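Local coordinates for protein alpha-L-rhamnosidase (Streptomyces avermitilis, PDB 3W5M) that hydrolyses terminal non-reducing alpha-L-rhamnose residues from flavonoid glycosides and gum arabic, and binds L-rhamnose through a calcium-dependent carbohydrate-binding module, at residues A[146-151]-A[282-287]; A[136-141]-A[235-240]; A[141-146]-A[257-262]. All blocks are in the same frame, centred on the assembly; numbering follows the deposited sequence.

All three contacts lie in the carbohydrate-binding module CBM67. From the N terminus, the chain enters on 136-141 and runs through 141-146 into the loop 146-151; these consecutive pieces meet 235-240, 257-262 and 282-287 in the same order. Interaction 2 closes a loop by bringing strand 139-142 against strand 235-244, interaction 3 sets the end of strand 139-142 beside strand 258-260, and interaction 1 returns the following loop to strand 282-286. Since the partners keep their order, the three closures cross and none nests. Ile141 is shared by interactions 2 and 3, Gly146 by interactions 1 and 3. Strands 139-142 and 282-286 pair antiparallel, joining interactions 1 and 2.

Interaction 1: residues A[146-151]-A[282-287]; sequences GEPANS and KVAAAW
Lys282 and Ala284, on strand 282-286 of the CBM67 beta-sandwich, face the turn formed by 146-151. The side chain of Lys282 starts with CG anti to the backbone N (chi1 -177°) and crosses Pro148 obliquely, its CE 3.3 Å from Gly146 O and 3.7 Å from Pro148 CD. A bend at chi4 (49°) then sets NZ 4.2 Å from Glu147 OE1, too far for a salt bridge. The opposite charges are instead bridged by a water that accepts from Lys282 NZ and donates to Glu147 OE1. At Ala284 the strand has a classic beta bulge, in which Ala284 and Ala285 both face Trp140 of the neighbouring strand. The methyl CB of Ala284 meets Pro148 CB at 4.1 Å and Ala149 CB at 4.3 Å, making a small apolar patch. The turn itself is closed by Glu147 O, which accepts from both Asn150 N and Ser151 N. The carbonyl of Pro148 has a backbone hydrogen bond with Ala234, next to the calcium ligand Pro233, and the Pro148 side chain lies about 9 Å from the calcium ion. Ala284 O approaches Ala149 CB to 3.4 Å and accepts a hydrogen bond from a second water, which accepts from Ala149 N at 3.0 Å.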
loop_
_atom_site.group_PDB
_atom_site.type_symbol
_atom_site.label_atom_id
_atom_site.label_comp_id
_atom_site.label_asym_id
_atom_site.label_seq_id
_atom_site.Cartn_x
_atom_site.Cartn_y
_atom_site.Cartn_z
ATOM N N GLY A 146 -45.090 -16.019 20.391
ATOM C CA GLY A 146 -44.883 -16.896 19.235
ATOM C C GLY A 146 -43.525 -17.599 19.152
ATOM O O GLY A 146 -43.044 -18.222 20.115
ATOM N N GLU A 147 -42.931 -17.500 17.972
ATOM C CA GLU A 147 -41.703 -18.193 17.621
ATOM C C GLU A 147 -40.716 -17.119 17.140
ATOM O O GLU A 147 -40.608 -16.838 15.939
ATOM C CB GLU A 147 -42.028 -19.196 16.513
ATOM C CG GLU A 147 -40.946 -20.208 16.223
ATOM C CD GLU A 147 -40.983 -21.386 17.185
ATOM O OE1 GLU A 147 -40.848 -21.151 18.412
ATOM O OE2 GLU A 147 -41.124 -22.545 16.711
ATOM N N PRO A 148 -40.035 -16.462 18.088
ATOM C CA PRO A 148 -39.282 -15.264 17.715
ATOM C C PRO A 148 -38.145 -15.471 16.710
ATOM O O PRO A 148 -37.831 -14.545 15.946
ATOM C CB PRO A 148 -38.754 -14.741 19.073
ATOM C CG PRO A 148 -39.650 -15.382 20.094
ATOM C CD PRO A 148 -39.955 -16.738 19.535
ATOM N N ALA A 149 -37.553 -16.657 16.688
ATOM C CA ALA A 149 -36.496 -16.963 15.733
ATOM C C ALA A 149 -37.043 -16.946 14.294
ATOM O O ALA A 149 -36.317 -16.645 13.353
ATOM C CB ALA A 149 -35.846 -18.299 16.062
ATOM N N ASN A 150 -38.339 -17.205 14.159
ATOM C CA ASN A 150 -39.027 -17.127 12.868
ATOM C C ASN A 150 -39.594 -15.727 12.621
ATOM O O ASN A 150 -39.295 -15.101 11.598
ATOM C CB ASN A 150 -40.120 -18.210 12.786
ATOM C CG ASN A 150 -40.818 -18.240 11.432
ATOM O OD1 ASN A 150 -41.973 -17.851 11.317
ATOM N ND2 ASN A 150 -40.105 -18.687 10.397
ATOM N N SER A 151 -40.397 -15.223 13.560
ATOM C CA SER A 151 -41.057 -13.934 13.381
ATOM C C SER A 151 -41.480 -13.334 14.727
ATOM O O SER A 151 -42.063 -14.017 15.551
ATOM C CB SER A 151 -42.300 -14.096 12.482
ATOM O OG SER A 151 -42.756 -12.824 12.077
ATOM N N LYS A 282 -38.254 -16.210 26.890
ATOM C CA LYS A 282 -38.302 -17.419 26.080
ATOM C C LYS A 282 -37.005 -17.565 25.286
ATOM O O LYS A 282 -36.529 -16.601 24.671
ATOM C CB LYS A 282 -39.481 -17.312 25.099
ATOM C CG LYS A 282 -39.682 -18.553 24.235
ATOM C CD LYS A 282 -40.681 -18.274 23.131
ATOM C CE LYS A 282 -40.617 -19.353 22.046
ATOM N NZ LYS A 282 -40.656 -20.724 22.622
ATOM N N VAL A 283 -36.452 -18.782 25.287
ATOM C CA VAL A 283 -35.315 -19.086 24.422
ATOM C C VAL A 283 -35.877 -19.146 22.996
ATOM O O VAL A 283 -36.825 -19.927 22.710
ATOM C CB VAL A 283 -34.633 -20.409 24.806
ATOM C CG1 VAL A 283 -33.575 -20.816 23.770
ATOM C CG2 VAL A 283 -34.001 -20.318 26.190
ATOM N N ALA A 284 -35.320 -18.310 22.120
ATOM C CA ALA A 284 -35.678 -18.297 20.688
ATOM C C ALA A 284 -34.876 -19.361 19.920
ATOM O O ALA A 284 -35.387 -19.984 18.986
ATOM C CB ALA A 284 -35.451 -16.897 20.078
ATOM N N ALA A 285 -33.616 -19.554 20.315
ATOM C CA ALA A 285 -32.708 -20.573 19.743
ATOM C C ALA A 285 -31.472 -20.647 20.605
ATOM O O ALA A 285 -31.015 -19.615 21.118
ATOM C CB ALA A 285 -32.287 -20.193 18.329
ATOM N N ALA A 286 -30.904 -21.849 20.724
ATOM C CA ALA A 286 -29.596 -21.997 21.335
ATOM C C ALA A 286 -28.573 -21.350 20.388
ATOM O O ALA A 286 -28.833 -21.162 19.175
ATOM C CB ALA A 286 -29.262 -23.465 21.556
ATOM N N TRP A 287 -27.411 -20.993 20.931
ATOM C CA TRP A 287 -26.383 -20.450 20.067
ATOM C C TRP A 287 -26.064 -21.463 18.969
ATOM O O TRP A 287 -25.930 -22.650 19.230
ATOM C CB TRP A 287 -25.131 -20.145 20.855
ATOM C CG TRP A 287 -24.053 -19.610 19.991
ATOM C CD1 TRP A 287 -23.903 -18.332 19.551
ATOM C CD2 TRP A 287 -22.961 -20.361 19.447
ATOM N NE1 TRP A 287 -22.771 -18.240 18.757
ATOM C CE2 TRP A 287 -22.183 -19.472 18.683
ATOM C CE3 TRP A 287 -22.578 -21.706 19.520
ATOM C CZ2 TRP A 287 -21.014 -19.883 18.004
ATOM C CZ3 TRP A 287 -21.420 -22.118 18.830
ATOM C CH2 TRP A 287 -20.654 -21.201 18.098
HETATM O O HOH W 1 -40.632 -22.435 20.561
HETATM O O HOH W 2 -37.922 -19.219 18.222
#

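Interaction 2: residues A[136-141]-A[235-240]; sequences EGSSWI and GWICVL
Ile237 packs on the face of Trp140, with CG2 3.7 Å from the centroid of the six-membered ring and only 4° off its normal, a CH-pi contact. The two branches of Ile237 reach different partners. CG2, between the backbone N and the carbonyl carbon, lies over the benzo ring; CG1, anti to the backbone N, reaches toward Ser139 O and Ser138 OG, and carries CD1 over the same face, above NE1 of the pyrrole ring. At the edge of the same indole, Trp140 CE3 is 3.6 Å from Gly235 O. The chains run close here: Gly235 CA makes a CA-H...O contact with Ile141 O, and a CB on Gly235 would point toward the strand and pack closely on Trp140 CB.

Ile141 and Trp236 form the second pair, their side chains side by side and pointing the same way. Ile141 CG1 lies over the five-membered ring of Trp236, 3.9 Å from its centroid, and CD1 extends onward to lie 3.5 Å from Trp236 CZ2. The backbones of this pair are antiparallel and hydrogen-bonded: Ile141 N donates to Trp236 O at 2.8 Å, and Trp236 N returns the bond to Ile141 O at 2.9 Å. This is a single bridge; the short strand segments run at 137° to each other. Farther along, Ser138 OG donates to Cys238 O at 2.7 Å from a position tilted 31° out of the carbonyl plane; Ser253 OG is hydrogen-bonded to Ser138 OG as well.

Trp140 also stacks on Trp292 and lies about 4 Å, side chain to side chain, from the rhamnose-binding Trp203, while Gly235 shares a backbone bond with Asp179, a calcium and rhamnose ligand. The arrangement is that of a short strand laid against a jelly-roll beta-sandwich, beside the calcium-dependent rhamnose site of CBM67.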
loop_
_atom_site.group_PDB
_atom_site.type_symbol
_atom_site.label_atom_id
_atom_site.label_comp_id
_atom_site.label_asym_id
_atom_site.label_seq_id
_atom_site.Cartn_x
_atom_site.Cartn_y
_atom_site.Cartn_z
ATOM N N GLU A 136 -20.887 -19.216 23.049
ATOM C CA GLU A 136 -21.157 -20.651 23.159
ATOM C C GLU A 136 -21.665 -20.997 24.553
ATOM O O GLU A 136 -21.156 -20.505 25.559
ATOM C CB GLU A 136 -19.891 -21.458 22.841
ATOM C CG GLU A 136 -19.310 -21.096 21.487
ATOM C CD GLU A 136 -18.304 -22.101 20.944
ATOM O OE1 GLU A 136 -18.385 -23.308 21.277
ATOM O OE2 GLU A 136 -17.435 -21.671 20.156
ATOM N N GLY A 137 -22.692 -21.826 24.608
ATOM C CA GLY A 137 -23.336 -22.123 25.882
ATOM C C GLY A 137 -24.488 -21.181 26.198
ATOM O O GLY A 137 -25.250 -21.457 27.111
ATOM N N SER A 138 -24.632 -20.084 25.447
ATOM C CA SER A 138 -25.704 -19.141 25.690
ATOM C C SER A 138 -26.886 -19.389 24.749
ATOM O O SER A 138 -26.825 -20.248 23.849
ATOM C CB SER A 138 -25.210 -17.701 25.542
ATOM O OG SER A 138 -26.150 -16.849 26.157
ATOM N N SER A 139 -27.960 -18.651 24.982
ATOM C CA SER A 139 -29.169 -18.776 24.167
ATOM C C SER A 139 -29.622 -17.423 23.697
ATOM O O SER A 139 -29.484 -16.418 24.432
ATOM C CB SER A 139 -30.269 -19.384 25.014
ATOM O OG SER A 139 -29.893 -20.694 25.381
ATOM N N TRP A 140 -30.167 -17.373 22.475
ATOM C CA TRP A 140 -30.872 -16.192 22.000
ATOM C C TRP A 140 -32.221 -16.162 22.685
ATOM O O TRP A 140 -32.928 -17.171 22.676
ATOM C CB TRP A 140 -31.127 -16.247 20.497
ATOM C CG TRP A 140 -29.877 -16.209 19.676
ATOM C CD1 TRP A 140 -29.131 -17.265 19.288
ATOM C CD2 TRP A 140 -29.283 -15.051 19.085
ATOM N NE1 TRP A 140 -28.061 -16.841 18.527
ATOM C CE2 TRP A 140 -28.136 -15.484 18.380
ATOM C CE3 TRP A 140 -29.605 -13.683 19.086
ATOM C CZ2 TRP A 140 -27.312 -14.602 17.659
ATOM C CZ3 TRP A 140 -28.776 -12.807 18.400
ATOM C CH2 TRP A 140 -27.640 -13.272 17.687
ATOM N N ILE A 141 -32.554 -15.040 23.319
ATOM C CA ILE A 141 -33.822 -14.940 24.033
ATOM C C ILE A 141 -34.667 -13.776 23.541
ATOM O O ILE A 141 -34.157 -12.821 22.926
ATOM C CB ILE A 141 -33.647 -14.874 25.584
ATOM C CG1 ILE A 141 -32.859 -13.642 26.028
ATOM C CG2 ILE A 141 -32.977 -16.120 26.078
ATOM C CD1 ILE A 141 -33.010 -13.374 27.517
ATOM N N GLY A 235 -34.200 -11.541 18.679
ATOM C CA GLY A 235 -33.604 -12.237 19.794
ATOM C C GLY A 235 -32.337 -11.513 20.216
ATOM O O GLY A 235 -31.735 -10.781 19.421
ATOM N N TRP A 236 -31.888 -11.760 21.441
ATOM C CA TRP A 236 -30.609 -11.158 21.869
ATOM C C TRP A 236 -29.909 -12.214 22.713
ATOM O O TRP A 236 -30.552 -13.137 23.229
ATOM C CB TRP A 236 -30.800 -9.793 22.592
ATOM C CG TRP A 236 -31.418 -9.896 23.944
ATOM C CD1 TRP A 236 -32.755 -9.935 24.244
ATOM C CD2 TRP A 236 -30.727 -10.017 25.199
ATOM N NE1 TRP A 236 -32.932 -10.071 25.604
ATOM C CE2 TRP A 236 -31.710 -10.102 26.216
ATOM C CE3 TRP A 236 -29.375 -10.024 25.558
ATOM C CZ2 TRP A 236 -31.389 -10.217 27.578
ATOM C CZ3 TRP A 236 -29.050 -10.137 26.926
ATOM C CH2 TRP A 236 -30.056 -10.242 27.907
ATOM N N ILE A 237 -28.584 -12.129 22.795
ATOM C CA ILE A 237 -27.826 -13.174 23.441
ATOM C C ILE A 237 -26.647 -12.522 24.182
ATOM O O ILE A 237 -26.082 -11.517 23.696
ATOM C CB ILE A 237 -27.311 -14.151 22.352
ATOM C CG1 ILE A 237 -26.616 -15.383 22.979
ATOM C CG2 ILE A 237 -26.399 -13.402 21.350
ATOM C CD1 ILE A 237 -26.419 -16.542 21.983
ATOM N N CYS A 238 -26.266 -13.066 25.340
ATOM C CA CYS A 238 -25.081 -12.537 26.013
ATOM C C CYS A 238 -24.380 -13.603 26.840
ATOM O O CYS A 238 -24.970 -14.661 27.142
ATOM C CB CYS A 238 -25.419 -11.302 26.880
ATOM S SG CYS A 238 -26.276 -11.695 28.428
ATOM N N VAL A 239 -23.108 -13.339 27.165
ATOM C CA VAL A 239 -22.424 -14.061 28.241
ATOM C C VAL A 239 -21.698 -13.029 29.096
ATOM O O VAL A 239 -21.019 -12.143 28.576
ATOM C CB VAL A 239 -21.387 -15.111 27.757
ATOM C CG1 VAL A 239 -20.781 -15.852 28.954
ATOM C CG2 VAL A 239 -22.018 -16.120 26.809
ATOM N N LEU A 240 -21.867 -13.160 30.396
ATOM C CA LEU A 240 -21.095 -12.366 31.348
ATOM C C LEU A 240 -20.089 -13.322 31.964
ATOM O O LEU A 240 -20.470 -14.299 32.610
ATOM C CB LEU A 240 -22.010 -11.736 32.399
ATOM C CG LEU A 240 -21.349 -11.069 33.632
ATOM C CD1 LEU A 240 -20.618 -9.811 33.193
ATOM C CD2 LEU A 240 -22.435 -10.745 34.645
#

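Interaction 3: residues A[141-146]-A[257-262]; sequences IWFPEG and WKSTDH
At the margin of the CBM67 beta-sandwich, the ring of Phe143 fits against the end of strand 258-260, between Asp261 and its own neighbour Pro144. Its CG is anti to the backbone N (chi1 -178°), which sends CG toward Asp261. Asp261 CB stands over the ring centre, 3.8 Å from the centroid and 5° off the normal, a CH-pi contact; the carboxylate continues over the same face, its plane 12° from that of the ring and Asp261 CG 3.5 Å from Phe143 CZ. Pro144 CD lies over the opposite face; Pro144 is also the centre of an inverse gamma turn, with Glu145 N donating to Phe143 O at 2.7 Å. Ser259 OG touches the edge, 3.3 Å from Phe143 CD1, while its hydrogen bond goes to Trp158 O. An alanine in place of Phe143 would probably open a gap between Asp261 and Pro144 and leave the Asp261 carboxylate without its stacked ring, freer to turn. Nearer the core, Ile141 CD1 sits over a face of Trp257, 4.1 Å from Trp257 CB. Across the turn, Trp142 NE1 donates to the anti lone pair of Glu145 OE2 at 2.9 Å, the same oxygen that forms a salt bridge with Arg157 NE.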
loop_
_atom_site.group_PDB
_atom_site.type_symbol
_atom_site.label_atom_id
_atom_site.label_comp_id
_atom_site.label_asym_id
_atom_site.label_seq_id
_atom_site.Cartn_x
_atom_site.Cartn_y
_atom_site.Cartn_z
ATOM N N ILE A 141 -32.554 -15.040 23.319
ATOM C CA ILE A 141 -33.822 -14.940 24.033
ATOM C C ILE A 141 -34.667 -13.776 23.541
ATOM O O ILE A 141 -34.157 -12.821 22.926
ATOM C CB ILE A 141 -33.647 -14.874 25.584
ATOM C CG1 ILE A 141 -32.859 -13.642 26.028
ATOM C CG2 ILE A 141 -32.977 -16.120 26.078
ATOM C CD1 ILE A 141 -33.010 -13.374 27.517
ATOM N N TRP A 142 -35.978 -13.873 23.793
ATOM C CA TRP A 142 -36.904 -12.789 23.508
ATOM C C TRP A 142 -38.040 -12.863 24.492
ATOM O O TRP A 142 -38.061 -13.733 25.356
ATOM C CB TRP A 142 -37.419 -12.914 22.045
ATOM C CG TRP A 142 -38.030 -11.694 21.523
ATOM C CD1 TRP A 142 -39.352 -11.522 21.173
ATOM C CD2 TRP A 142 -37.375 -10.449 21.235
ATOM N NE1 TRP A 142 -39.547 -10.251 20.696
ATOM C CE2 TRP A 142 -38.364 -9.565 20.725
ATOM C CE3 TRP A 142 -36.055 -9.987 21.371
ATOM C CZ2 TRP A 142 -38.078 -8.231 20.362
ATOM C CZ3 TRP A 142 -35.769 -8.656 20.993
ATOM C CH2 TRP A 142 -36.787 -7.803 20.495
ATOM N N PHE A 143 -38.985 -11.940 24.372
ATOM C CA PHE A 143 -40.245 -12.056 25.091
ATOM C C PHE A 143 -41.022 -13.301 24.590
ATOM O O PHE A 143 -40.930 -13.646 23.389
ATOM C CB PHE A 143 -41.066 -10.771 24.926
ATOM C CG PHE A 143 -42.365 -10.807 25.689
ATOM C CD1 PHE A 143 -42.397 -10.475 27.042
ATOM C CD2 PHE A 143 -43.534 -11.284 25.083
ATOM C CE1 PHE A 143 -43.581 -10.542 27.757
ATOM C CE2 PHE A 143 -44.718 -11.383 25.809
ATOM C CZ PHE A 143 -44.745 -11.004 27.142
ATOM N N PRO A 144 -41.751 -13.996 25.495
ATOM C CA PRO A 144 -42.487 -15.194 25.072
ATOM C C PRO A 144 -43.709 -14.828 24.245
ATOM O O PRO A 144 -44.833 -14.811 24.760
ATOM C CB PRO A 144 -42.898 -15.854 26.401
ATOM C CG PRO A 144 -42.920 -14.717 27.391
ATOM C CD PRO A 144 -41.740 -13.868 26.971
ATOM N N GLU A 145 -43.467 -14.510 22.981
ATOM C CA GLU A 145 -44.541 -14.270 22.002
ATOM C C GLU A 145 -44.207 -15.091 20.746
ATOM O O GLU A 145 -43.147 -14.916 20.143
ATOM C CB GLU A 145 -44.683 -12.774 21.682
ATOM C CG GLU A 145 -43.379 -12.077 21.332
ATOM C CD GLU A 145 -43.474 -10.549 21.303
ATOM O OE1 GLU A 145 -44.590 -9.988 21.388
ATOM O OE2 GLU A 145 -42.421 -9.897 21.186
ATOM N N GLY A 146 -45.090 -16.019 20.391
ATOM C CA GLY A 146 -44.883 -16.896 19.235
ATOM C C GLY A 146 -43.525 -17.599 19.152
ATOM O O GLY A 146 -43.044 -18.222 20.115
ATOM N N TRP A 257 -34.052 -15.220 32.961
ATOM C CA TRP A 257 -34.309 -13.787 32.833
ATOM C C TRP A 257 -35.799 -13.574 32.799
ATOM O O TRP A 257 -36.530 -14.416 32.276
ATOM C CB TRP A 257 -33.726 -13.212 31.536
ATOM C CG TRP A 257 -32.222 -13.105 31.531
ATOM C CD1 TRP A 257 -31.306 -14.133 31.566
ATOM C CD2 TRP A 257 -31.470 -11.900 31.451
ATOM N NE1 TRP A 257 -30.032 -13.622 31.515
ATOM C CE2 TRP A 257 -30.104 -12.256 31.455
ATOM C CE3 TRP A 257 -31.819 -10.538 31.394
ATOM C CZ2 TRP A 257 -29.071 -11.288 31.412
ATOM C CZ3 TRP A 257 -30.793 -9.578 31.343
ATOM C CH2 TRP A 257 -29.446 -9.964 31.358
ATOM N N LYS A 258 -36.238 -12.445 33.341
ATOM C CA LYS A 258 -37.642 -12.031 33.250
ATOM C C LYS A 258 -37.776 -11.087 32.077
ATOM O O LYS A 258 -36.841 -10.346 31.777
ATOM C CB LYS A 258 -38.091 -11.315 34.531
ATOM C CG LYS A 258 -38.185 -12.191 35.765
ATOM C CD LYS A 258 -39.259 -13.265 35.593
ATOM C CE LYS A 258 -39.819 -13.748 36.929
ATOM N NZ LYS A 258 -40.910 -12.877 37.446
ATOM N N SER A 259 -38.936 -11.102 31.414
ATOM C CA SER A 259 -39.186 -10.209 30.297
ATOM C C SER A 259 -40.564 -9.554 30.361
ATOM O O SER A 259 -41.481 -10.115 30.952
ATOM C CB SER A 259 -39.026 -10.952 28.963
ATOM O OG SER A 259 -39.221 -10.004 27.895
ATOM N N THR A 260 -40.706 -8.381 29.743
ATOM C CA THR A 260 -42.038 -7.778 29.599
ATOM C C THR A 260 -42.228 -7.151 28.241
ATOM O O THR A 260 -41.250 -6.732 27.626
ATOM C CB THR A 260 -42.362 -6.750 30.703
ATOM O OG1 THR A 260 -43.759 -6.442 30.656
ATOM C CG2 THR A 260 -41.523 -5.466 30.546
ATOM N N ASP A 261 -43.485 -7.099 27.788
ATOM C CA ASP A 261 -43.855 -6.459 26.520
ATOM C C ASP A 261 -44.591 -5.117 26.635
ATOM O O ASP A 261 -45.099 -4.615 25.630
ATOM C CB ASP A 261 -44.681 -7.426 25.642
ATOM C CG ASP A 261 -46.015 -7.869 26.301
ATOM O OD1 ASP A 261 -46.236 -7.633 27.513
ATOM O OD2 ASP A 261 -46.855 -8.495 25.597
ATOM N N HIS A 262 -44.681 -4.551 27.842
ATOM C CA HIS A 262 -45.257 -3.204 28.025
ATOM C C HIS A 262 -44.168 -2.366 28.642
ATOM O O HIS A 262 -43.555 -2.796 29.637
ATOM C CB HIS A 262 -46.470 -3.226 28.971
ATOM C CG HIS A 262 -47.541 -4.178 28.548
ATOM N ND1 HIS A 262 -48.352 -3.946 27.456
ATOM C CD2 HIS A 262 -47.928 -5.372 29.061
ATOM C CE1 HIS A 262 -49.192 -4.957 27.311
ATOM N NE2 HIS A 262 -48.957 -5.834 28.272
#